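Local coordinates for putative acetoin utilization protein, acetoin dehydrogenase (Thermus thermophilus, PDB 5AWE), which is of unknown function but joins a pair of CBS domains to an ACT domain and probably senses a small-molecule ligand in a regulatory role, at residues Val37-Gly41 / Arg42-Leu46. Residues are numbered along the deposited sequence; the frame is centred on the assembly and turned at random.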
ATOM      1  N   VAL A  37     -14.186  16.291 -15.450  1.00 25.11           N
ATOM      2  CA  VAL A  37     -12.910  16.994 -15.458  1.00 25.70           C
ATOM      3  C   VAL A  37     -12.938  18.222 -16.369  1.00 26.67           C
ATOM      4  O   VAL A  37     -13.068  18.097 -17.587  1.00 25.99           O
ATOM      5  CB  VAL A  37     -11.769  16.061 -15.913  1.00 24.62           C
ATOM      6  CG1 VAL A  37     -10.426  16.790 -15.811  1.00 27.98           C
ATOM      7  CG2 VAL A  37     -11.749  14.804 -15.048  1.00 25.33           C
HETATM    8  N   MSE A  38     -12.804  19.402 -15.766  1.00 28.45           N
HETATM    9  CA  MSE A  38     -12.816  20.677 -16.498  1.00 30.48           C
HETATM   10  C   MSE A  38     -11.417  21.195 -16.841  1.00 30.57           C
HETATM   11  O   MSE A  38     -10.490  21.114 -16.038  1.00 29.49           O
HETATM   12  CB  MSE A  38     -13.546  21.761 -15.687  1.00 34.17           C
HETATM   13  CG  MSE A  38     -14.987  21.424 -15.331  1.00 42.33           C
HETATM   14 SE   MSE A  38     -15.970  21.108 -16.783  1.00 68.74          SE
HETATM   15  CE  MSE A  38     -16.157  22.792 -17.469  1.00 28.41           C
ATOM     16  N   GLU A  39     -11.281  21.742 -18.041  1.00 31.40           N
ATOM     17  CA  GLU A  39     -10.073  22.453 -18.432  1.00 33.49           C
ATOM     18  C   GLU A  39     -10.426  23.510 -19.480  1.00 34.33           C
ATOM     19  O   GLU A  39     -11.217  23.255 -20.391  1.00 33.80           O
ATOM     20  CB  GLU A  39      -9.049  21.475 -19.008  1.00 35.18           C
ATOM     21  CG  GLU A  39      -7.694  22.103 -19.306  1.00 41.48           C
ATOM     22  CD  GLU A  39      -6.684  21.090 -19.814  1.00 46.55           C
ATOM     23  OE1 GLU A  39      -7.040  20.302 -20.718  1.00 48.68           O
ATOM     24  OE2 GLU A  39      -5.539  21.081 -19.307  1.00 44.45           O
ATOM     25  N   GLY A  40      -9.840  24.694 -19.352  1.00 33.94           N
ATOM     26  CA  GLY A  40     -10.150  25.754 -20.291  1.00 34.60           C
ATOM     27  C   GLY A  40     -11.636  26.059 -20.283  1.00 35.02           C
ATOM     28  O   GLY A  40     -12.180  26.592 -21.250  1.00 33.73           O
ATOM     29  N   GLY A  41     -12.297  25.709 -19.184  1.00 35.20           N
ATOM     30  CA  GLY A  41     -13.728  25.930 -19.083  1.00 35.88           C
ATOM     31  C   GLY A  41     -14.540  24.978 -19.944  1.00 35.78           C
ATOM     32  O   GLY A  41     -15.729  25.195 -20.165  1.00 37.39           O
ATOM     33  N   ARG A  42     -13.906  23.923 -20.439  1.00 34.46           N
ATOM     34  CA  ARG A  42     -14.640  22.902 -21.164  1.00 34.10           C
ATOM     35  C   ARG A  42     -14.472  21.515 -20.528  1.00 31.97           C
ATOM     36  O   ARG A  42     -13.505  21.262 -19.812  1.00 30.36           O
ATOM     37  CB  ARG A  42     -14.198  22.881 -22.631  1.00 38.81           C
ATOM     38  CG  ARG A  42     -12.939  22.087 -22.912  1.00 47.55           C
ATOM     39  CD  ARG A  42     -12.759  21.929 -24.410  1.00 59.67           C
ATOM     40  NE  ARG A  42     -14.050  21.785 -25.078  1.00 67.66           N
ATOM     41  CZ  ARG A  42     -14.208  21.607 -26.387  1.00 71.19           C
ATOM     42  NH1 ARG A  42     -15.430  21.487 -26.893  1.00 71.87           N
ATOM     43  NH2 ARG A  42     -13.148  21.546 -27.187  1.00 69.79           N
ATOM     44  N   LEU A  43     -15.432  20.631 -20.780  1.00 30.12           N
ATOM     45  CA  LEU A  43     -15.392  19.274 -20.252  1.00 28.04           C
ATOM     46  C   LEU A  43     -14.418  18.431 -21.067  1.00 27.14           C
ATOM     47  O   LEU A  43     -14.623  18.229 -22.259  1.00 26.60           O
ATOM     48  CB  LEU A  43     -16.788  18.655 -20.323  1.00 29.42           C
ATOM     49  CG  LEU A  43     -16.993  17.296 -19.649  1.00 31.86           C
ATOM     50  CD1 LEU A  43     -16.772  17.424 -18.149  1.00 29.27           C
ATOM     51  CD2 LEU A  43     -18.401  16.805 -19.934  1.00 33.24           C
ATOM     52  N   VAL A  44     -13.356  17.937 -20.438  1.00 26.47           N
ATOM     53  CA  VAL A  44     -12.323  17.232 -21.194  1.00 26.26           C
ATOM     54  C   VAL A  44     -12.164  15.772 -20.796  1.00 26.02           C
ATOM     55  O   VAL A  44     -11.343  15.051 -21.362  1.00 27.36           O
ATOM     56  CB  VAL A  44     -10.939  17.928 -21.065  1.00 26.52           C
ATOM     57  CG1 VAL A  44     -11.059  19.389 -21.462  1.00 24.43           C
ATOM     58  CG2 VAL A  44     -10.396  17.787 -19.645  1.00 20.74           C
ATOM     59  N   GLY A  45     -12.946  15.334 -19.819  1.00 25.84           N
ATOM     60  CA  GLY A  45     -12.815  13.968 -19.349  1.00 24.31           C
ATOM     61  C   GLY A  45     -13.683  13.666 -18.151  1.00 23.49           C
ATOM     62  O   GLY A  45     -14.316  14.554 -17.588  1.00 22.88           O
ATOM     63  N   LEU A  46     -13.709  12.398 -17.757  1.00 24.68           N
ATOM     64  CA  LEU A  46     -14.537  11.959 -16.644  1.00 24.67           C
ATOM     65  C   LEU A  46     -13.850  10.842 -15.872  1.00 25.71           C
ATOM     66  O   LEU A  46     -13.236   9.949 -16.465  1.00 24.58           O
ATOM     67  CB  LEU A  46     -15.898  11.481 -17.159  1.00 28.39           C
ATOM     68  CG  LEU A  46     -17.008  11.212 -16.136  1.00 29.67           C
ATOM     69  CD1 LEU A  46     -16.926   9.789 -15.651  1.00 32.82           C
ATOM     70  CD2 LEU A  46     -16.890  12.188 -14.979  1.00 27.11           C
TER
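The tip of a beta hairpin with a two-residue loop in the first CBS domain brings Glu39 and Arg42 together, closed by a type I' turn through Gly40 and Gly41, both with positive phi. Glu39 N donates to Arg42 O at 2.9 Å, nearly straight and in the carbonyl plane. In the return bond Arg42 N reaches Glu39 O at 2.8 Å from well above the plane of that carbonyl. Next along the ladder, Met38 and Leu43 form a non-hydrogen-bonded pair with side chains on the same face. The selenomethionine chain, bent at chi2 and chi3, curls back across the neighbouring strand, setting its SE 4.0 Å from Leu43 CD1 while CE lies against the carbonyl group of Arg42.

Beyond this pair the second strand carries a classic beta bulge, Val44 and Gly45 both facing Val37. Val44 N meets Val37 O almost head-on at 2.9 Å, with an N-H...O angle of 175°, whereas Val37 N binds Gly45 O from above the carbonyl plane. The methyls of Val44 divide their contacts between two residues of the opposing strand. With chi1 at -54°, CG2 sits between its own backbone N and carbonyl carbon and approaches Val37 CG1 to 4.0 Å; CG1 packs on Glu39 CB at 3.8 Å, the side chains crossing at about a right angle in both cases. Shortening Val44 to an alanine removes both methyls and is likely to leave Val37 CG1 and Glu39 CB without these partners, opening a gap between the side chains. Outside the hairpin, Val44 also touches Met81, Val37 packs on Pro16 and Val77, and the guanidinium of Arg42 leads away to a salt bridge with Glu115, in the turn joining strands 108-113 and 116-122 of the second CBS domain.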